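Local coordinates for protein formyltransferase PseJ (Anoxybacillus kamchatkensis G10, PDB 6EDK) that belongs to the formyltransferase family and holds N-{4-[{[(6S)-2-amino-4-oxo-3,4,5,6,7,8-hexahydropteridin-6-yl]methyl}(formyl)amino]benzoyl}-L-glutamic acid in a pocket of its alpha/beta fold, at residues 133-141 against 154-165. Numbering follows the deposited sequence.
Sequences IIVQREVTY and LTQTIEKLFMEY
Strand 133-138, carrying V135 and R137, lies over helix 154-165, with L161 and Y165, at an axial separation of 9.4 Å and an angle of 144° between their N-to-C directions. This is alpha/beta packing at the edge of the mixed sheet of this formyltransferase-family fold: the strand is the outermost on this side, and the helix, part of 147-169, covers one face of the sheet. A classic beta bulge, in which I134 and V135 both face I121 of the neighbouring strand, lies at the end where V135 meets the helix. V135 CG1 sits almost squarely over the Y165 ring, 3.9 Å from the centroid and 8° off the normal, a CH-pi contact, while V135 CG2 packs against L161 CG and CD2.

At the other end V139 and T157 reach tip to tip, their CG2 atoms 3.6 Å apart; T157 OG1 turns back to the R153 carbonyl oxygen, presenting the methyl to the strand. L154 CD2 closes on V139 CB at 3.8 Å, and the L154 side chain also touches V119 of the adjacent strand.

Between these apolar ends, R137 leaves the strand with CG anti to the backbone N and then bends at chi3, carrying its guanidinium along the helix. L161 CD1 lies over one face, 3.6 Å from R137 NH2. The E164 carboxylate, its plane turned 57° from the guanidinium, completes a salt bridge through a weak hydrogen bond from R137 NH2 to E164 OE1, 3.4 Å long.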
ATOM      1  N   ILE A 133     -10.725   0.738  -5.212  1.00 30.26           N
ATOM      2  CA  ILE A 133     -10.005   1.941  -4.796  1.00 26.97           C
ATOM      3  C   ILE A 133     -10.866   2.764  -3.856  1.00 29.32           C
ATOM      4  O   ILE A 133     -12.054   3.037  -4.140  1.00 29.78           O
ATOM      5  CB  ILE A 133      -9.587   2.780  -6.020  1.00 28.33           C
ATOM      6  CG1 ILE A 133      -8.554   2.020  -6.832  1.00 28.53           C
ATOM      7  CG2 ILE A 133      -9.016   4.118  -5.466  1.00 26.65           C
ATOM      8  CD1 ILE A 133      -8.147   2.763  -8.173  1.00 33.48           C
ATOM      9  N   ILE A 134     -10.265   3.185  -2.731  1.00 27.63           N
ATOM     10  CA  ILE A 134     -10.933   4.026  -1.750  1.00 27.75           C
ATOM     11  C   ILE A 134     -10.565   5.490  -1.937  1.00 26.35           C
ATOM     12  O   ILE A 134     -11.453   6.339  -2.105  1.00 26.40           O
ATOM     13  CB  ILE A 134     -10.606   3.558  -0.310  1.00 29.04           C
ATOM     14  CG1 ILE A 134     -11.246   2.178  -0.054  1.00 31.02           C
ATOM     15  CG2 ILE A 134     -11.086   4.520   0.695  1.00 32.26           C
ATOM     16  CD1 ILE A 134     -10.546   1.360   1.067  1.00 30.93           C
ATOM     17  N   VAL A 135      -9.264   5.783  -1.941  1.00 26.78           N
ATOM     18  CA  VAL A 135      -8.762   7.122  -2.259  1.00 27.38           C
ATOM     19  C   VAL A 135      -7.362   6.996  -2.825  1.00 24.51           C
ATOM     20  O   VAL A 135      -6.629   6.078  -2.478  1.00 27.01           O
ATOM     21  CB  VAL A 135      -8.675   8.058  -1.052  1.00 29.50           C
ATOM     22  CG1 VAL A 135     -10.075   8.411  -0.610  1.00 36.81           C
ATOM     23  CG2 VAL A 135      -7.914   7.417   0.116  1.00 28.20           C
ATOM     24  N   GLN A 136      -6.982   7.949  -3.674  1.00 21.77           N
ATOM     25  CA  GLN A 136      -5.631   7.966  -4.192  1.00 25.55           C
ATOM     26  C   GLN A 136      -5.161   9.405  -4.248  1.00 22.41           C
ATOM     27  O   GLN A 136      -5.964  10.342  -4.118  1.00 28.53           O
ATOM     28  CB  GLN A 136      -5.528   7.417  -5.652  1.00 30.63           C
ATOM     29  CG  GLN A 136      -6.513   6.476  -6.092  1.00 34.52           C
ATOM     30  CD  GLN A 136      -6.289   6.063  -7.539  1.00 30.96           C
ATOM     31  OE1 GLN A 136      -6.988   6.510  -8.474  1.00 30.30           O
ATOM     32  NE2 GLN A 136      -5.276   5.271  -7.722  1.00 28.44           N
ATOM     33  N   ARG A 137      -3.841   9.570  -4.474  1.00 25.94           N
ATOM     34  CA  ARG A 137      -3.283  10.914  -4.658  1.00 25.02           C
ATOM     35  C   ARG A 137      -2.116  10.884  -5.588  1.00 24.90           C
ATOM     36  O   ARG A 137      -1.236  10.042  -5.455  1.00 28.63           O
ATOM     37  CB  ARG A 137      -2.878  11.517  -3.305  1.00 26.86           C
ATOM     38  CG  ARG A 137      -2.337  12.908  -3.430  1.00 27.45           C
ATOM     39  CD  ARG A 137      -2.325  13.570  -2.088  1.00 32.92           C
ATOM     40  NE  ARG A 137      -3.735  13.667  -1.650  1.00 38.96           N
ATOM     41  CZ  ARG A 137      -4.117  14.054  -0.431  1.00 42.32           C
ATOM     42  NH1 ARG A 137      -3.211  14.429   0.492  1.00 49.90           N
ATOM     43  NH2 ARG A 137      -5.377  14.121  -0.140  1.00 32.48           N
ATOM     44  N   GLU A 138      -2.053  11.853  -6.495  1.00 24.00           N
ATOM     45  CA  GLU A 138      -0.855  11.896  -7.339  1.00 23.09           C
ATOM     46  C   GLU A 138       0.284  12.575  -6.573  1.00 24.36           C
ATOM     47  O   GLU A 138       0.067  13.404  -5.700  1.00 28.61           O
ATOM     48  CB  GLU A 138      -1.150  12.696  -8.651  1.00 27.44           C
ATOM     49  CG  GLU A 138       0.029  12.721  -9.584  1.00 28.81           C
ATOM     50  CD  GLU A 138      -0.172  13.611 -10.832  1.00 28.96           C
ATOM     51  OE1 GLU A 138      -0.952  14.544 -10.752  1.00 31.28           O
ATOM     52  OE2 GLU A 138       0.519  13.353 -11.842  1.00 30.03           O
ATOM     53  N   VAL A 139       1.509  12.162  -6.852  1.00 25.61           N
ATOM     54  CA  VAL A 139       2.700  12.710  -6.228  1.00 26.24           C
ATOM     55  C   VAL A 139       3.670  13.010  -7.359  1.00 30.97           C
ATOM     56  O   VAL A 139       4.161  12.081  -8.006  1.00 34.77           O
ATOM     57  CB  VAL A 139       3.341  11.727  -5.221  1.00 28.43           C
ATOM     58  CG1 VAL A 139       4.632  12.249  -4.687  1.00 29.28           C
ATOM     59  CG2 VAL A 139       2.364  11.424  -4.067  1.00 27.46           C
ATOM     60  N   THR A 140       3.971  14.261  -7.535  1.00 34.90           N
ATOM     61  CA  THR A 140       4.912  14.690  -8.551  1.00 36.52           C
ATOM     62  C   THR A 140       6.343  14.637  -8.029  1.00 30.21           C
ATOM     63  O   THR A 140       6.627  14.473  -6.850  1.00 31.87           O
ATOM     64  CB  THR A 140       4.584  16.107  -9.035  1.00 43.26           C
ATOM     65  OG1 THR A 140       4.433  16.958  -7.880  1.00 47.14           O
ATOM     66  CG2 THR A 140       3.291  16.078  -9.884  1.00 48.20           C
ATOM     67  N   TYR A 141       7.265  14.762  -8.956  1.00 29.09           N
ATOM     68  CA  TYR A 141       8.668  14.725  -8.629  1.00 28.17           C
ATOM     69  C   TYR A 141       9.348  15.927  -9.277  1.00 30.05           C
ATOM     70  O   TYR A 141       8.747  16.668 -10.056  1.00 30.15           O
ATOM     71  CB  TYR A 141       9.305  13.474  -9.122  1.00 26.25           C
ATOM     72  CG  TYR A 141       9.339  13.333 -10.598  1.00 31.00           C
ATOM     73  CD1 TYR A 141       8.216  12.932 -11.304  1.00 37.30           C
ATOM     74  CD2 TYR A 141      10.479  13.662 -11.320  1.00 34.14           C
ATOM     75  CE1 TYR A 141       8.249  12.786 -12.690  1.00 38.54           C
ATOM     76  CE2 TYR A 141      10.521  13.500 -12.682  1.00 37.41           C
ATOM     77  CZ  TYR A 141       9.417  13.083 -13.368  1.00 41.13           C
ATOM     78  OH  TYR A 141       9.494  12.952 -14.740  1.00 43.77           O
ATOM     79  N   LEU A 154       6.583   9.492  -1.208  1.00 25.80           N
ATOM     80  CA  LEU A 154       5.421   8.626  -1.312  1.00 21.31           C
ATOM     81  C   LEU A 154       5.036   8.107   0.076  1.00 24.81           C
ATOM     82  O   LEU A 154       3.857   8.069   0.421  1.00 24.49           O
ATOM     83  CB  LEU A 154       5.734   7.426  -2.226  1.00 24.00           C
ATOM     84  CG  LEU A 154       5.985   7.801  -3.696  1.00 24.20           C
ATOM     85  CD1 LEU A 154       6.518   6.501  -4.355  1.00 25.78           C
ATOM     86  CD2 LEU A 154       4.758   8.260  -4.408  1.00 24.33           C
ATOM     87  N   THR A 155       6.031   7.715   0.867  1.00 25.31           N
ATOM     88  CA  THR A 155       5.748   7.174   2.216  1.00 26.00           C
ATOM     89  C   THR A 155       5.034   8.215   3.083  1.00 25.17           C
ATOM     90  O   THR A 155       4.018   7.929   3.730  1.00 27.70           O
ATOM     91  CB  THR A 155       7.072   6.732   2.864  1.00 29.03           C
ATOM     92  OG1 THR A 155       7.505   5.559   2.156  1.00 33.27           O
ATOM     93  CG2 THR A 155       6.867   6.424   4.305  1.00 39.36           C
ATOM     94  N   GLN A 156       5.533   9.446   3.081  1.00 25.67           N
ATOM     95  CA  GLN A 156       4.865  10.494   3.837  1.00 27.99           C
ATOM     96  C   GLN A 156       3.487  10.796   3.313  1.00 26.45           C
ATOM     97  O   GLN A 156       2.546  11.051   4.082  1.00 27.92           O
ATOM     98  CB  GLN A 156       5.721  11.797   3.787  1.00 32.75           C
ATOM     99  CG  GLN A 156       7.038  11.696   4.547  1.00 46.49           C
ATOM    100  CD  GLN A 156       6.877  11.206   6.019  1.00 48.54           C
ATOM    101  OE1 GLN A 156       6.144  11.791   6.797  1.00 51.52           O
ATOM    102  NE2 GLN A 156       7.573  10.112   6.367  1.00 49.26           N
ATOM    103  N   THR A 157       3.327  10.799   1.995  1.00 24.50           N
ATOM    104  CA  THR A 157       2.028  11.081   1.414  1.00 23.16           C
ATOM    105  C   THR A 157       0.979   9.997   1.708  1.00 22.35           C
ATOM    106  O   THR A 157      -0.167  10.317   2.030  1.00 27.33           O
ATOM    107  CB  THR A 157       2.162  11.263  -0.102  1.00 27.21           C
ATOM    108  OG1 THR A 157       3.158  12.272  -0.409  1.00 29.37           O
ATOM    109  CG2 THR A 157       0.873  11.648  -0.743  1.00 28.17           C
ATOM    110  N   ILE A 158       1.341   8.730   1.616  1.00 23.47           N
ATOM    111  CA  ILE A 158       0.276   7.729   1.874  1.00 24.50           C
ATOM    112  C   ILE A 158      -0.097   7.688   3.392  1.00 23.69           C
ATOM    113  O   ILE A 158      -1.250   7.462   3.729  1.00 24.20           O
ATOM    114  CB  ILE A 158       0.690   6.329   1.399  1.00 23.03           C
ATOM    115  CG1 ILE A 158      -0.552   5.410   1.322  1.00 26.03           C
ATOM    116  CG2 ILE A 158       1.842   5.714   2.233  1.00 25.84           C
ATOM    117  CD1 ILE A 158      -0.358   4.199   0.447  1.00 28.83           C
ATOM    118  N   GLU A 159       0.871   7.904   4.289  1.00 25.03           N
ATOM    119  CA  GLU A 159       0.594   7.981   5.740  1.00 25.78           C
ATOM    120  C   GLU A 159      -0.268   9.171   6.017  1.00 25.06           C
ATOM    121  O   GLU A 159      -1.246   9.074   6.739  1.00 26.80           O
ATOM    122  CB  GLU A 159       1.887   8.005   6.502  1.00 25.98           C
ATOM    123  CG  GLU A 159       2.744   6.720   6.259  1.00 28.20           C
ATOM    124  CD  GLU A 159       4.125   6.721   6.848  1.00 30.60           C
ATOM    125  OE1 GLU A 159       4.542   7.718   7.488  1.00 31.38           O
ATOM    126  OE2 GLU A 159       4.866   5.694   6.687  1.00 32.62           O
ATOM    127  N   LYS A 160       0.019  10.312   5.371  1.00 25.45           N
ATOM    128  CA  LYS A 160      -0.893  11.447   5.482  1.00 25.22           C
ATOM    129  C   LYS A 160      -2.279  11.134   4.970  1.00 24.60           C
ATOM    130  O   LYS A 160      -3.274  11.520   5.576  1.00 25.52           O
ATOM    131  CB  LYS A 160      -0.269  12.619   4.711  1.00 24.97           C
ATOM    132  CG  LYS A 160      -1.000  13.920   4.849  1.00 27.16           C
ATOM    133  CD  LYS A 160      -0.342  15.086   4.063  1.00 34.22           C
ATOM    134  CE  LYS A 160      -1.204  16.335   4.257  1.00 46.58           C
ATOM    135  NZ  LYS A 160      -0.995  17.341   3.180  1.00 49.72           N
ATOM    136  N   LEU A 161      -2.384  10.541   3.779  1.00 26.43           N
ATOM    137  CA  LEU A 161      -3.678  10.276   3.171  1.00 24.58           C
ATOM    138  C   LEU A 161      -4.498   9.324   4.044  1.00 23.87           C
ATOM    139  O   LEU A 161      -5.715   9.488   4.212  1.00 25.77           O
ATOM    140  CB  LEU A 161      -3.440   9.623   1.783  1.00 26.10           C
ATOM    141  CG  LEU A 161      -4.643   9.313   0.909  1.00 27.03           C
ATOM    142  CD1 LEU A 161      -5.365  10.576   0.454  1.00 29.49           C
ATOM    143  CD2 LEU A 161      -4.242   8.494  -0.329  1.00 25.03           C
ATOM    144  N   PHE A 162      -3.807   8.369   4.647  1.00 22.42           N
ATOM    145  CA  PHE A 162      -4.503   7.406   5.528  1.00 22.29           C
ATOM    146  C   PHE A 162      -5.102   8.139   6.729  1.00 27.83           C
ATOM    147  O   PHE A 162      -6.293   7.984   7.070  1.00 24.73           O
ATOM    148  CB  PHE A 162      -3.525   6.364   6.005  1.00 20.71           C
ATOM    149  CG  PHE A 162      -4.167   5.462   7.046  1.00 25.43           C
ATOM    150  CD1 PHE A 162      -5.086   4.560   6.667  1.00 27.23           C
ATOM    151  CD2 PHE A 162      -3.906   5.696   8.372  1.00 27.88           C
ATOM    152  CE1 PHE A 162      -5.742   3.785   7.651  1.00 27.41           C
ATOM    153  CE2 PHE A 162      -4.587   4.937   9.359  1.00 29.67           C
ATOM    154  CZ  PHE A 162      -5.477   4.029   8.937  1.00 26.40           C
ATOM    155  N   MET A 163      -4.265   8.932   7.394  1.00 25.97           N
ATOM    156  CA  MET A 163      -4.756   9.631   8.613  1.00 26.16           C
ATOM    157  C   MET A 163      -5.806  10.643   8.254  1.00 30.49           C
ATOM    158  O   MET A 163      -6.733  10.884   9.049  1.00 31.46           O
ATOM    159  CB  MET A 163      -3.604  10.311   9.349  1.00 28.07           C
ATOM    160  CG  MET A 163      -2.612   9.342   9.993  1.00 29.90           C
ATOM    161  SD  MET A 163      -1.305   9.935  11.114  1.00 32.27           S
ATOM    162  CE  MET A 163      -0.216  10.744   9.925  1.00 34.17           C
ATOM    163  N   GLU A 164      -5.675  11.285   7.072  1.00 26.93           N
ATOM    164  CA  GLU A 164      -6.707  12.226   6.657  1.00 26.38           C
ATOM    165  C   GLU A 164      -8.046  11.553   6.480  1.00 29.98           C
ATOM    166  O   GLU A 164      -9.083  12.141   6.841  1.00 28.85           O
ATOM    167  CB  GLU A 164      -6.316  12.932   5.365  1.00 26.66           C
ATOM    168  CG  GLU A 164      -7.356  13.861   4.788  1.00 31.21           C
ATOM    169  CD  GLU A 164      -6.828  14.578   3.552  1.00 35.45           C
ATOM    170  OE1 GLU A 164      -5.603  14.433   3.248  1.00 32.02           O
ATOM    171  OE2 GLU A 164      -7.617  15.309   2.935  1.00 32.91           O
ATOM    172  N   TYR A 165      -8.066  10.327   5.968  1.00 28.72           N
ATOM    173  CA  TYR A 165      -9.354   9.704   5.616  1.00 28.74           C
ATOM    174  C   TYR A 165      -9.803   8.620   6.595  1.00 31.01           C
ATOM    175  O   TYR A 165     -10.952   8.190   6.534  1.00 35.69           O
ATOM    176  CB  TYR A 165      -9.311   9.117   4.196  1.00 28.45           C
ATOM    177  CG  TYR A 165      -9.461  10.164   3.125  1.00 31.76           C
ATOM    178  CD1 TYR A 165     -10.698  10.586   2.699  1.00 36.11           C
ATOM    179  CD2 TYR A 165      -8.351  10.780   2.574  1.00 30.84           C
ATOM    180  CE1 TYR A 165     -10.843  11.555   1.743  1.00 37.01           C
ATOM    181  CE2 TYR A 165      -8.501  11.785   1.541  1.00 33.40           C
ATOM    182  CZ  TYR A 165      -9.771  12.147   1.159  1.00 38.26           C
ATOM    183  OH  TYR A 165      -9.988  13.116   0.191  1.00 40.50           O
TER